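Local coordinates for protein KLLA0C04147p (Kluyveromyces lactis, PDB 5H2D) that binds ergosterol in its oxysterol-binding-protein-related domain, the part of a longer protein seen here, and probably transfers sterols between membranes, at residues Leu183-Leu188 against Thr202-Asn207; Pro149-Thr154 against Glu166-Ser171; Gln31-Gly36 against Phe326-Thr331. All blocks are in the same frame, centred on the assembly; numbering follows the deposited sequence.

Interaction 1: Leu183-Leu188 against Thr202-Asn207. With ERG (ergosterol), chain B.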
# COMPACT_ATOMS: atom_id res chain seq x y z
N LEU A 183 -0.47 -10.91 -5.80
CA LEU A 183 -1.41 -11.62 -6.65
C LEU A 183 -2.77 -10.94 -6.79
O LEU A 183 -3.54 -11.31 -7.68
CB LEU A 183 -1.61 -13.05 -6.11
CG LEU A 183 -0.33 -13.88 -5.98
CD1 LEU A 183 -0.64 -15.31 -5.52
CD2 LEU A 183 0.44 -13.90 -7.29
N GLY A 184 -3.09 -9.96 -5.94
CA GLY A 184 -4.40 -9.37 -5.96
C GLY A 184 -4.54 -8.25 -7.00
O GLY A 184 -3.58 -7.59 -7.40
N LEU A 185 -5.78 -8.01 -7.42
CA LEU A 185 -6.10 -6.92 -8.33
C LEU A 185 -6.42 -5.64 -7.56
O LEU A 185 -7.07 -5.68 -6.51
CB LEU A 185 -7.28 -7.31 -9.23
CG LEU A 185 -7.62 -6.42 -10.42
CD1 LEU A 185 -6.45 -6.35 -11.39
CD2 LEU A 185 -8.87 -6.96 -11.10
N TRP A 186 -5.96 -4.52 -8.09
CA TRP A 186 -6.18 -3.21 -7.49
C TRP A 186 -7.10 -2.36 -8.37
O TRP A 186 -7.02 -2.40 -9.60
CB TRP A 186 -4.83 -2.51 -7.26
CG TRP A 186 -4.09 -3.31 -6.25
CD1 TRP A 186 -3.26 -4.37 -6.49
CD2 TRP A 186 -4.20 -3.20 -4.83
NE1 TRP A 186 -2.81 -4.89 -5.31
CE2 TRP A 186 -3.38 -4.19 -4.27
CE3 TRP A 186 -4.89 -2.33 -3.97
CZ2 TRP A 186 -3.23 -4.35 -2.89
CZ3 TRP A 186 -4.74 -2.49 -2.60
CH2 TRP A 186 -3.91 -3.49 -2.08
N TYR A 187 -7.99 -1.61 -7.72
CA TYR A 187 -9.07 -0.88 -8.38
C TYR A 187 -8.95 0.58 -8.01
O TYR A 187 -9.04 0.93 -6.82
CB TYR A 187 -10.43 -1.39 -7.93
CG TYR A 187 -10.81 -2.80 -8.32
CD1 TYR A 187 -10.22 -3.90 -7.70
CD2 TYR A 187 -11.79 -3.04 -9.27
CE1 TYR A 187 -10.58 -5.20 -8.04
CE2 TYR A 187 -12.16 -4.34 -9.63
CZ TYR A 187 -11.55 -5.42 -9.00
OH TYR A 187 -11.92 -6.70 -9.34
N LEU A 188 -8.81 1.45 -9.00
CA LEU A 188 -8.64 2.87 -8.74
C LEU A 188 -9.71 3.62 -9.53
O LEU A 188 -9.75 3.52 -10.76
CB LEU A 188 -7.23 3.33 -9.11
CG LEU A 188 -6.73 4.59 -8.41
CD1 LEU A 188 -5.21 4.63 -8.38
CD2 LEU A 188 -7.28 5.83 -9.11
N THR A 202 -7.77 -0.54 -13.40
CA THR A 202 -7.31 -1.71 -12.65
C THR A 202 -5.90 -2.10 -13.07
O THR A 202 -5.47 -1.85 -14.21
CB THR A 202 -8.24 -2.93 -12.81
OG1 THR A 202 -8.33 -3.29 -14.20
CG2 THR A 202 -9.64 -2.64 -12.28
N TYR A 203 -5.17 -2.73 -12.14
CA TYR A 203 -3.79 -3.17 -12.38
C TYR A 203 -3.36 -4.09 -11.25
O TYR A 203 -4.03 -4.19 -10.22
CB TYR A 203 -2.83 -1.99 -12.49
CG TYR A 203 -2.59 -1.29 -11.18
CD1 TYR A 203 -3.52 -0.42 -10.64
CD2 TYR A 203 -1.41 -1.53 -10.47
CE1 TYR A 203 -3.28 0.22 -9.42
CE2 TYR A 203 -1.16 -0.92 -9.28
CZ TYR A 203 -2.09 -0.06 -8.75
OH TYR A 203 -1.79 0.54 -7.55
N LYS A 204 -2.23 -4.78 -11.46
CA LYS A 204 -1.55 -5.52 -10.42
C LYS A 204 -0.17 -4.92 -10.16
O LYS A 204 0.48 -4.41 -11.07
CB LYS A 204 -1.40 -7.01 -10.78
CG LYS A 204 -2.73 -7.71 -10.89
CD LYS A 204 -2.57 -9.19 -11.08
CE LYS A 204 -3.91 -9.88 -10.91
NZ LYS A 204 -3.76 -11.37 -10.85
N LYS A 205 0.28 -5.02 -8.92
CA LYS A 205 1.52 -4.41 -8.49
C LYS A 205 2.73 -5.22 -8.97
O LYS A 205 2.63 -6.42 -9.22
CB LYS A 205 1.54 -4.30 -6.97
CG LYS A 205 0.50 -3.31 -6.42
CD LYS A 205 0.44 -3.37 -4.90
CE LYS A 205 -0.49 -2.30 -4.35
NZ LYS A 205 -0.62 -2.40 -2.86
N PRO A 206 3.88 -4.57 -9.09
CA PRO A 206 5.09 -5.29 -9.53
C PRO A 206 5.59 -6.24 -8.45
O PRO A 206 5.19 -6.19 -7.29
CB PRO A 206 6.09 -4.15 -9.78
CG PRO A 206 5.66 -3.08 -8.79
CD PRO A 206 4.15 -3.15 -8.82
N ASN A 207 6.48 -7.13 -8.86
CA ASN A 207 7.17 -8.00 -7.92
C ASN A 207 8.25 -7.25 -7.16
O ASN A 207 8.75 -6.21 -7.59
CB ASN A 207 7.82 -9.18 -8.65
CG ASN A 207 6.86 -9.85 -9.58
OD1 ASN A 207 5.74 -10.18 -9.20
ND2 ASN A 207 7.29 -10.05 -10.84
C1 ERG B . 5.54 -3.53 -1.60
C2 ERG B . 4.44 -2.50 -1.84
C3 ERG B . 3.12 -3.21 -1.70
C4 ERG B . 2.98 -3.81 -0.30
C5 ERG B . 4.11 -4.63 0.05
C6 ERG B . 3.90 -5.72 0.89
C7 ERG B . 4.95 -6.53 1.35
C8 ERG B . 6.27 -6.27 0.98
C9 ERG B . 6.50 -5.30 -0.04
C10 ERG B . 5.43 -4.19 -0.22
C11 ERG B . 7.98 -4.71 -0.06
C12 ERG B . 9.05 -5.76 0.26
C13 ERG B . 8.68 -6.43 1.60
C14 ERG B . 7.35 -7.17 1.32
C15 ERG B . 7.19 -8.01 2.57
C16 ERG B . 8.65 -8.46 2.91
C17 ERG B . 9.55 -7.64 1.95
C18 ERG B . 8.60 -5.43 2.78
C19 ERG B . 5.69 -3.13 0.88
C20 ERG B . 10.92 -7.39 2.62
C21 ERG B . 11.87 -6.53 1.80
C22 ERG B . 11.54 -8.77 2.81
C23 ERG B . 11.75 -9.32 4.19
C24 ERG B . 12.35 -10.72 4.36
C25 ERG B . 13.36 -10.68 5.51
C26 ERG B . 14.48 -9.69 5.14
C27 ERG B . 14.01 -12.05 5.77
C28 ERG B . 11.20 -11.65 4.66
O1 ERG B . 2.01 -2.28 -1.97
O HOH W 1 -0.98 -6.89 -7.13
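W186 and Y203 form an antiparallel hydrogen-bonded pair, W186 N donating to Y203 O at 2.9 Å and Y203 N answering to W186 O, while Y187 and T202 make the next, non-hydrogen-bonded pair. On the face that carries W186 and Y203, W186 CB rests over the tyrosine ring toward its rim, a CH-pi contact 4.1 Å from the centroid. On the other face T202 CG2 meets the Y187 ring at CD2, 3.7 Å away. Past the paired residues the extended chain of K205 crosses one face of the W186 indole. Its CE lies over the five-membered ring, and NZ stands 3.6 Å from the six-membered centroid, 26° off the normal, a cation-pi contact. The same NZ donates to ergosterol O1 at 2.8 Å and forms a salt bridge with D79. Lysine suits the place because its carbons can lie on the indole while its tip reaches the sterol. A water in the plane of the indole joins G184 O to K205 N, with a weak bond from W186 NE1. The arrangement belongs to an antiparallel hairpin of the oxysterol-binding domain: in the break between strands 199-203 and 207-211, K205 reaches ergosterol's hydroxyl in the sterol pocket.

Interaction 2: Pro149-Thr154 against Glu166-Ser171; sequences PPISAT and ESFVDS
I151 and F168 cross obliquely, the isoleucine placing CD1 over one face of the phenyl ring, displaced toward the rim and 4.2 Å from the centroid. F168 CG is anti to the backbone N (chi1 -175°), and the ring beyond it also reaches P149, whose CG lies 3.7 Å from F168 CZ. Branching at CB lets I151 serve two neighbours at once: CD1 goes to the ring, while CG2 touches E166 CG at 3.4 Å. The extended glutamate offers its CG methylene to the isoleucine, and its OE1 is bonded to W413 NE1. The opposite face holds two small residues, S152 and S167, whose CB atoms stand 3.9 Å apart. Their hydroxyls share a water, which donates to S152 OG at 2.8 Å; S152 OG is also bonded to Q144. Serines fit here, being short enough for the water and for the helix 72-77 packed against this side. The backbones of the two serines are joined both ways, S167 N to S152 O at 2.8 Å being the shorter bond. P150 has no N-H to offer V169 O, and the strands part here: a water bridges P150 O and V169 N, donating to the first and accepting from the second. This is an antiparallel beta hairpin of the oxysterol-binding fold, its first strand entered from the prolines that end the family signature EQVSHHPP.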
# COMPACT_ATOMS: atom_id res chain seq x y z
N PRO A 149 -3.99 -18.51 3.34
CA PRO A 149 -2.79 -17.67 3.31
C PRO A 149 -3.10 -16.28 3.82
O PRO A 149 -4.27 -15.94 3.99
CB PRO A 149 -2.44 -17.64 1.83
CG PRO A 149 -3.76 -17.70 1.16
CD PRO A 149 -4.65 -18.56 2.02
N PRO A 150 -2.06 -15.49 4.09
CA PRO A 150 -2.28 -14.12 4.56
C PRO A 150 -2.83 -13.24 3.44
O PRO A 150 -2.21 -13.10 2.38
CB PRO A 150 -0.88 -13.67 5.01
CG PRO A 150 0.07 -14.53 4.19
CD PRO A 150 -0.64 -15.87 4.06
N ILE A 151 -4.01 -12.66 3.68
CA ILE A 151 -4.63 -11.75 2.72
C ILE A 151 -5.23 -10.57 3.46
O ILE A 151 -5.92 -10.75 4.47
CB ILE A 151 -5.72 -12.45 1.89
CG1 ILE A 151 -5.15 -13.67 1.19
CG2 ILE A 151 -6.31 -11.47 0.88
CD1 ILE A 151 -6.20 -14.45 0.38
N SER A 152 -4.98 -9.36 2.94
CA SER A 152 -5.56 -8.12 3.43
C SER A 152 -6.50 -7.56 2.37
O SER A 152 -6.19 -7.62 1.18
CB SER A 152 -4.47 -7.08 3.75
OG SER A 152 -3.34 -7.68 4.38
N ALA A 153 -7.65 -7.03 2.79
CA ALA A 153 -8.54 -6.31 1.90
C ALA A 153 -8.51 -4.84 2.28
O ALA A 153 -8.53 -4.52 3.47
CB ALA A 153 -9.98 -6.83 2.00
N THR A 154 -8.49 -3.94 1.29
CA THR A 154 -8.45 -2.51 1.58
C THR A 154 -9.64 -1.79 0.96
O THR A 154 -10.31 -2.28 0.05
CB THR A 154 -7.19 -1.83 1.05
OG1 THR A 154 -7.31 -1.64 -0.37
CG2 THR A 154 -5.93 -2.66 1.36
N GLU A 166 -6.89 -6.17 -3.09
CA GLU A 166 -6.53 -7.32 -2.27
C GLU A 166 -5.01 -7.41 -2.20
O GLU A 166 -4.35 -7.46 -3.24
CB GLU A 166 -7.10 -8.61 -2.88
CG GLU A 166 -6.73 -9.88 -2.12
CD GLU A 166 -7.21 -11.14 -2.84
OE1 GLU A 166 -7.98 -11.91 -2.24
OE2 GLU A 166 -6.82 -11.36 -4.00
N SER A 167 -4.47 -7.45 -0.99
CA SER A 167 -3.05 -7.71 -0.79
C SER A 167 -2.86 -9.20 -0.50
O SER A 167 -3.24 -9.69 0.56
CB SER A 167 -2.50 -6.87 0.35
OG SER A 167 -1.12 -7.15 0.51
N PHE A 168 -2.27 -9.91 -1.46
CA PHE A 168 -2.05 -11.35 -1.38
C PHE A 168 -0.59 -11.52 -1.80
O PHE A 168 -0.29 -11.60 -2.99
CB PHE A 168 -3.03 -12.07 -2.31
CG PHE A 168 -2.98 -13.57 -2.23
CD1 PHE A 168 -1.95 -14.23 -1.58
CD2 PHE A 168 -3.97 -14.33 -2.84
CE1 PHE A 168 -1.92 -15.63 -1.54
CE2 PHE A 168 -3.95 -15.71 -2.79
CZ PHE A 168 -2.92 -16.36 -2.14
N VAL A 169 0.31 -11.50 -0.82
CA VAL A 169 1.75 -11.55 -1.07
C VAL A 169 2.20 -13.00 -0.97
O VAL A 169 2.07 -13.63 0.09
CB VAL A 169 2.53 -10.66 -0.10
CG1 VAL A 169 4.02 -10.73 -0.40
CG2 VAL A 169 2.04 -9.20 -0.19
N ASP A 170 2.74 -13.52 -2.07
CA ASP A 170 3.25 -14.89 -2.16
C ASP A 170 4.77 -14.80 -2.23
O ASP A 170 5.30 -14.24 -3.19
CB ASP A 170 2.66 -15.56 -3.40
CG ASP A 170 2.66 -17.07 -3.32
OD1 ASP A 170 2.56 -17.62 -2.19
OD2 ASP A 170 2.71 -17.70 -4.39
N SER A 171 5.46 -15.33 -1.23
CA SER A 171 6.90 -15.14 -1.09
C SER A 171 7.64 -16.47 -1.07
O SER A 171 7.09 -17.52 -0.73
CB SER A 171 7.24 -14.36 0.19
OG SER A 171 6.96 -15.13 1.34
O HOH W 2 -0.30 -11.13 1.98
O HOH W 3 -0.18 -14.67 1.10
O HOH W 4 -1.09 -8.62 2.98

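Interaction 3: Gln31-Gly36 against Phe326-Thr331; sequences QRLKLG and FPFNLT
The F328 ring receives L33 CD1 at its edge, close to the ring plane and 4.1 Å from CD2, while L35 CD2 comes obliquely to CZ at 4.0 Å. Both leucines cross the phenylalanine at about a right angle. The F326 ring meets the other end of the 31-36 loop obliquely, with CE1 3.4 Å from Q31 O and also near the CA of R32. Between the two rings P327 packs its pyrrolidine on the leucines. P327 CG lies 3.1 Å from L35 O and 4.0 Å from L35 CB, whereas P327 CB touches L33 CD1, the two side chains sliding past each other in opposite directions. An alanine here would probably leave L35 O and L35 CB without the ring carbon they rest on and make the turn less rigid. Proline suits the second position of the type II turn that F326 O and N329 N close, because its ring fixes phi. Within the 31-36 loop R32 bends back at chi3 (-67°), and its NE, 2.8 Å from L33 O, and NH2 grip that one oxygen side-on, in the guanidinium plane, which folds the arginine back on its own backbone. The 326-331 loop leads into helix 332-337, where T331 OG1 caps A334 N and F326 leans on V335; L35 and F328 both pack on Y367, so the contact joins the loop after helix 7-18 to the loop entering helix 332-337, beside helix 367-390.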
# COMPACT_ATOMS: atom_id res chain seq x y z
N GLN A 31 5.60 12.73 14.45
CA GLN A 31 6.80 13.19 13.75
C GLN A 31 8.02 12.33 14.00
O GLN A 31 8.98 12.42 13.23
CB GLN A 31 7.14 14.63 14.17
CG GLN A 31 6.04 15.62 13.93
CD GLN A 31 5.84 15.93 12.47
OE1 GLN A 31 6.78 16.34 11.77
NE2 GLN A 31 4.62 15.73 11.98
N ARG A 32 8.03 11.56 15.07
CA ARG A 32 9.18 10.72 15.39
C ARG A 32 8.71 9.63 16.33
O ARG A 32 7.57 9.63 16.82
CB ARG A 32 10.31 11.54 16.02
CG ARG A 32 9.92 12.24 17.31
CD ARG A 32 11.17 12.59 18.13
NE ARG A 32 11.84 11.40 18.63
CZ ARG A 32 13.07 11.37 19.12
NH1 ARG A 32 13.80 12.49 19.17
NH2 ARG A 32 13.60 10.23 19.56
N LEU A 33 9.59 8.66 16.56
CA LEU A 33 9.38 7.60 17.52
C LEU A 33 10.05 7.95 18.84
O LEU A 33 10.96 8.78 18.90
CB LEU A 33 9.93 6.27 17.01
CG LEU A 33 9.41 5.83 15.65
CD1 LEU A 33 10.04 4.49 15.28
CD2 LEU A 33 7.89 5.75 15.67
N LYS A 34 9.60 7.30 19.91
CA LYS A 34 10.26 7.51 21.19
C LYS A 34 11.70 7.02 21.14
O LYS A 34 12.61 7.67 21.66
CB LYS A 34 9.48 6.82 22.31
CG LYS A 34 9.55 5.31 22.30
CD LYS A 34 8.68 4.72 23.41
CE LYS A 34 8.99 5.36 24.75
NZ LYS A 34 10.35 4.98 25.25
N LEU A 35 11.94 5.88 20.50
CA LEU A 35 13.30 5.45 20.20
C LEU A 35 13.97 6.48 19.30
O LEU A 35 13.42 6.88 18.27
CB LEU A 35 13.25 4.08 19.52
CG LEU A 35 14.07 2.87 19.96
CD1 LEU A 35 13.90 2.57 21.44
CD2 LEU A 35 13.65 1.67 19.11
N GLY A 36 15.16 6.93 19.68
CA GLY A 36 15.84 7.94 18.88
C GLY A 36 16.58 7.30 17.73
O GLY A 36 16.63 7.83 16.61
N PHE A 326 15.41 7.53 10.85
CA PHE A 326 14.51 7.09 11.91
C PHE A 326 14.92 5.67 12.30
O PHE A 326 15.48 4.94 11.48
CB PHE A 326 13.04 7.07 11.47
CG PHE A 326 12.41 8.42 11.35
CD1 PHE A 326 12.14 9.17 12.48
CD2 PHE A 326 12.06 8.92 10.11
CE1 PHE A 326 11.54 10.42 12.36
CE2 PHE A 326 11.47 10.15 9.99
CZ PHE A 326 11.21 10.90 11.12
N PRO A 327 14.60 5.26 13.52
CA PRO A 327 14.73 3.83 13.85
C PRO A 327 14.00 3.00 12.80
O PRO A 327 12.96 3.40 12.28
CB PRO A 327 14.07 3.73 15.23
CG PRO A 327 14.13 5.14 15.79
CD PRO A 327 13.99 6.04 14.60
N PHE A 328 14.58 1.85 12.47
CA PHE A 328 14.02 0.91 11.50
C PHE A 328 13.98 1.49 10.10
O PHE A 328 13.36 0.91 9.20
CB PHE A 328 12.62 0.44 11.92
CG PHE A 328 12.50 0.10 13.38
CD1 PHE A 328 12.94 -1.11 13.86
CD2 PHE A 328 11.93 1.00 14.27
CE1 PHE A 328 12.84 -1.42 15.20
CE2 PHE A 328 11.83 0.70 15.62
CZ PHE A 328 12.28 -0.52 16.07
N ASN A 329 14.64 2.63 9.87
CA ASN A 329 14.72 3.25 8.55
C ASN A 329 13.35 3.62 8.01
O ASN A 329 13.13 3.64 6.80
CB ASN A 329 15.47 2.35 7.56
CG ASN A 329 16.96 2.35 7.81
OD1 ASN A 329 17.48 3.19 8.54
ND2 ASN A 329 17.66 1.41 7.19
N LEU A 330 12.41 3.92 8.90
CA LEU A 330 11.08 4.28 8.45
C LEU A 330 11.09 5.62 7.72
O LEU A 330 11.93 6.48 7.98
CB LEU A 330 10.12 4.37 9.64
CG LEU A 330 9.87 3.09 10.43
CD1 LEU A 330 8.75 3.35 11.43
CD2 LEU A 330 9.52 1.92 9.50
N THR A 331 10.14 5.78 6.80
CA THR A 331 9.88 7.07 6.19
C THR A 331 9.08 7.96 7.14
O THR A 331 8.47 7.49 8.09
CB THR A 331 9.08 6.92 4.89
OG1 THR A 331 7.82 6.31 5.18
CG2 THR A 331 9.85 6.10 3.85

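How the interactions relate
Interactions 1 and 2 are neighbours in the same sheet, their centres 11 Å apart, since strands 161-173 and 178-190 pair side by side. L183 N lies 2.9 Å from F168 O, a probable hydrogen bond, and W186 CZ2 packs 3.3 Å from E166 O, so the tryptophan under the sterol's lysine also rests on the hairpin of interaction 2. Both border the ligand: K205 holds the hydroxyl end of ergosterol, and the side chain of V169 comes within about 4 Å of the sterol. Interaction 3 stands apart, its centre 30 Å from interaction 1 and 26 Å from interaction 2. It joins chain regions that enclose both hairpins in sequence, and the L330 side chain is about 10 Å from ergosterol.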